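PDB 6INX: N-acetylglucosaminidase from Paenibacillus barengoltzii, which probably hydrolyses glycosidic bonds of N-acetylglucosamine-containing glycans, as a member of glycoside hydrolase family 18. Local coordinates for residues N31-H36 / M322-G327. Residues are numbered along the deposited sequence; the frame is centred on the assembly and turned at random.
Sequences NIAFGH and MFWEYG
Near the C-terminal mouth of a TIM barrel, F34 of the second strand, 29-38, and W324 of the last, 320-324, meet across strand 6-12, which lies between the two in the sheet and keeps their backbones from bonding. Their rings approach from opposite directions in nearly parallel planes, 15° apart, but slid until they barely overlap, with centroids 5.5 Å apart. Contact is therefore limited to rim atoms: F34 CZ lies 3.5 Å from W324 CZ3, and F34 CE2 3.6 Å from W324 CH2. The long, flat indole, with CG anti to the backbone N (chi1 179°), carries its six-membered ring to F34. A33 CB sits over the centre of the F34 ring and also reaches W324 CZ3 at 4.0 Å, a methyl small enough to fit beside both rings. The peptide bonds A33-F34, within its strand, and W324-E325, at the strand end, are both cis. E325 CB packs on one face of the indole; its OE2 is hydrogen-bonded to S12 N and H15 ND1, while OE1 takes the G327 N-H at 2.9 Å, from above the carboxylate plane. Non-proline cis peptides at these places, and a tryptophan ending the last strand, are typical of family 18 TIM barrels, in which that tryptophan floors the -1 sugar subsite, as W324 probably does here.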
ATOM      1  N   ASN A  31     -27.081   8.659   7.114  1.00 11.87           N
ATOM      2  CA  ASN A  31     -26.834   7.217   7.109  1.00 12.73           C
ATOM      3  C   ASN A  31     -26.836   6.740   8.560  1.00 11.49           C
ATOM      4  O   ASN A  31     -25.948   7.105   9.339  1.00 12.87           O
ATOM      5  CB  ASN A  31     -25.481   6.898   6.481  1.00 12.37           C
ATOM      6  CG  ASN A  31     -25.336   7.433   5.072  1.00 16.88           C
ATOM      7  OD1 ASN A  31     -24.283   7.979   4.715  1.00 22.34           O
ATOM      8  ND2 ASN A  31     -26.366   7.267   4.259  1.00 19.82           N
ATOM      9  N   ILE A  32     -27.826   5.930   8.929  1.00 10.45           N
ATOM     10  CA  ILE A  32     -27.950   5.494  10.317  1.00  9.72           C
ATOM     11  C   ILE A  32     -27.058   4.277  10.544  1.00 11.81           C
ATOM     12  O   ILE A  32     -27.227   3.249   9.888  1.00 11.48           O
ATOM     13  CB  ILE A  32     -29.407   5.161  10.655  1.00  9.30           C
ATOM     14  CG1 ILE A  32     -30.296   6.385  10.482  1.00 13.41           C
ATOM     15  CG2 ILE A  32     -29.498   4.671  12.094  1.00 12.21           C
ATOM     16  CD1 ILE A  32     -31.756   6.083  10.774  1.00 16.20           C
ATOM     17  N   ALA A  33     -26.148   4.368  11.513  1.00 12.25           N
ATOM     18  CA  ALA A  33     -25.171   3.313  11.783  1.00 11.40           C
ATOM     19  C   ALA A  33     -25.514   2.607  13.092  1.00 12.90           C
ATOM     20  O   ALA A  33     -25.613   3.266  14.134  1.00 13.93           O
ATOM     21  CB  ALA A  33     -23.783   3.944  11.899  1.00 11.82           C
ATOM     22  N   PHE A  34     -25.677   1.277  13.066  1.00 12.82           N
ATOM     23  CA  PHE A  34     -25.626   0.396  11.883  1.00  9.76           C
ATOM     24  C   PHE A  34     -26.633  -0.727  12.113  1.00 14.04           C
ATOM     25  O   PHE A  34     -26.743  -1.235  13.232  1.00 15.46           O
ATOM     26  CB  PHE A  34     -24.289  -0.346  11.807  1.00 13.35           C
ATOM     27  CG  PHE A  34     -23.146   0.452  11.255  1.00 10.93           C
ATOM     28  CD1 PHE A  34     -23.148   0.876   9.936  1.00 11.52           C
ATOM     29  CD2 PHE A  34     -22.032   0.726  12.043  1.00 15.08           C
ATOM     30  CE1 PHE A  34     -22.074   1.595   9.424  1.00 13.09           C
ATOM     31  CE2 PHE A  34     -20.955   1.441  11.528  1.00 12.83           C
ATOM     32  CZ  PHE A  34     -20.978   1.868  10.220  1.00 13.15           C
ATOM     33  N   GLY A  35     -27.319  -1.168  11.066  1.00 11.96           N
ATOM     34  CA  GLY A  35     -27.908  -2.491  11.096  1.00 11.02           C
ATOM     35  C   GLY A  35     -26.846  -3.565  10.963  1.00 10.57           C
ATOM     36  O   GLY A  35     -25.720  -3.311  10.533  1.00 11.66           O
ATOM     37  N   HIS A  36     -27.192  -4.783  11.380  1.00 12.28           N
ATOM     38  CA  HIS A  36     -26.286  -5.922  11.302  1.00 12.23           C
ATOM     39  C   HIS A  36     -26.925  -7.038  10.482  1.00 12.41           C
ATOM     40  O   HIS A  36     -28.115  -6.997  10.176  1.00 15.55           O
ATOM     41  CB  HIS A  36     -25.926  -6.430  12.702  1.00 16.41           C
ATOM     42  CG  HIS A  36     -25.317  -5.384  13.580  1.00 18.53           C
ATOM     43  ND1 HIS A  36     -25.492  -5.371  14.947  1.00 25.58           N
ATOM     44  CD2 HIS A  36     -24.540  -4.315  13.289  1.00 21.40           C
ATOM     45  CE1 HIS A  36     -24.845  -4.339  15.460  1.00 25.60           C
ATOM     46  NE2 HIS A  36     -24.261  -3.681  14.476  1.00 24.84           N
ATOM     47  N   MET A 322     -19.652  12.883   2.068  1.00 14.09           N
ATOM     48  CA  MET A 322     -20.200  12.281   3.273  1.00 12.69           C
ATOM     49  C   MET A 322     -19.172  12.360   4.394  1.00 13.82           C
ATOM     50  O   MET A 322     -17.972  12.544   4.152  1.00 15.16           O
ATOM     51  CB  MET A 322     -20.652  10.832   3.035  1.00 13.81           C
ATOM     52  CG  MET A 322     -19.537   9.894   2.642  1.00 17.37           C
ATOM     53  SD  MET A 322     -18.677   9.256   4.089  1.00 17.14           S
ATOM     54  CE  MET A 322     -17.808   7.881   3.323  1.00 15.14           C
ATOM     55  N   PHE A 323     -19.638  12.212   5.632  1.00 12.01           N
ATOM     56  CA  PHE A 323     -18.729  12.268   6.768  1.00 12.35           C
ATOM     57  C   PHE A 323     -19.032  11.200   7.809  1.00 11.61           C
ATOM     58  O   PHE A 323     -20.181  10.791   8.006  1.00 11.09           O
ATOM     59  CB  PHE A 323     -18.687  13.661   7.414  1.00 11.95           C
ATOM     60  CG  PHE A 323     -19.988  14.105   8.028  1.00 12.25           C
ATOM     61  CD1 PHE A 323     -20.325  13.740   9.327  1.00 12.10           C
ATOM     62  CD2 PHE A 323     -20.852  14.933   7.325  1.00 15.06           C
ATOM     63  CE1 PHE A 323     -21.522  14.172   9.900  1.00 13.23           C
ATOM     64  CE2 PHE A 323     -22.036  15.373   7.894  1.00 14.33           C
ATOM     65  CZ  PHE A 323     -22.367  14.996   9.182  1.00 14.59           C
ATOM     66  N   TRP A 324     -17.971  10.753   8.470  1.00 11.77           N
ATOM     67  CA  TRP A 324     -18.041   9.911   9.660  1.00 11.36           C
ATOM     68  C   TRP A 324     -17.383  10.698  10.782  1.00 12.29           C
ATOM     69  O   TRP A 324     -16.213  11.074  10.650  1.00 12.01           O
ATOM     70  CB  TRP A 324     -17.258   8.605   9.460  1.00 12.56           C
ATOM     71  CG  TRP A 324     -17.309   7.760  10.703  1.00 12.32           C
ATOM     72  CD1 TRP A 324     -16.503   7.854  11.806  1.00 13.53           C
ATOM     73  CD2 TRP A 324     -18.281   6.757  11.003  1.00 11.39           C
ATOM     74  NE1 TRP A 324     -16.898   6.946  12.754  1.00 14.96           N
ATOM     75  CE2 TRP A 324     -17.992   6.263  12.289  1.00 12.85           C
ATOM     76  CE3 TRP A 324     -19.361   6.222  10.302  1.00 13.45           C
ATOM     77  CZ2 TRP A 324     -18.745   5.259  12.888  1.00 18.39           C
ATOM     78  CZ3 TRP A 324     -20.103   5.227  10.892  1.00 14.21           C
ATOM     79  CH2 TRP A 324     -19.796   4.758  12.178  1.00 14.52           C
ATOM     80  N   GLU A 325     -18.101  10.961  11.882  1.00 13.30           N
ATOM     81  CA  GLU A 325     -19.511  10.662  12.146  1.00 13.55           C
ATOM     82  C   GLU A 325     -20.046  11.860  12.957  1.00 17.03           C
ATOM     83  O   GLU A 325     -19.268  12.576  13.591  1.00 16.50           O
ATOM     84  CB  GLU A 325     -19.616   9.366  12.960  1.00 15.30           C
ATOM     85  CG  GLU A 325     -21.041   8.923  13.331  1.00 15.61           C
ATOM     86  CD  GLU A 325     -21.490   9.482  14.674  1.00 18.43           C
ATOM     87  OE1 GLU A 325     -20.621   9.906  15.461  1.00 20.32           O
ATOM     88  OE2 GLU A 325     -22.712   9.509  14.954  1.00 17.70           O
ATOM     89  N   TYR A 326     -21.372  12.056  12.950  1.00 15.77           N
ATOM     90  CA  TYR A 326     -21.997  13.259  13.510  1.00 16.81           C
ATOM     91  C   TYR A 326     -21.507  13.597  14.920  1.00 16.80           C
ATOM     92  O   TYR A 326     -21.190  14.759  15.216  1.00 19.27           O
ATOM     93  CB  TYR A 326     -23.512  13.066  13.493  1.00 17.50           C
ATOM     94  CG  TYR A 326     -24.312  14.073  14.289  1.00 22.55           C
ATOM     95  CD1 TYR A 326     -24.755  15.251  13.714  1.00 27.88           C
ATOM     96  CD2 TYR A 326     -24.648  13.820  15.611  1.00 23.55           C
ATOM     97  CE1 TYR A 326     -25.506  16.165  14.450  1.00 25.17           C
ATOM     98  CE2 TYR A 326     -25.387  14.718  16.347  1.00 27.72           C
ATOM     99  CZ  TYR A 326     -25.812  15.886  15.762  1.00 27.32           C
ATOM    100  OH  TYR A 326     -26.553  16.772  16.512  1.00 34.52           O
ATOM    101  N   GLY A 327     -21.459  12.610  15.807  1.00 15.83           N
ATOM    102  CA  GLY A 327     -21.101  12.828  17.199  1.00 17.14           C
ATOM    103  C   GLY A 327     -19.643  13.112  17.480  1.00 19.68           C
ATOM    104  O   GLY A 327     -19.286  13.426  18.620  1.00 18.82           O
TER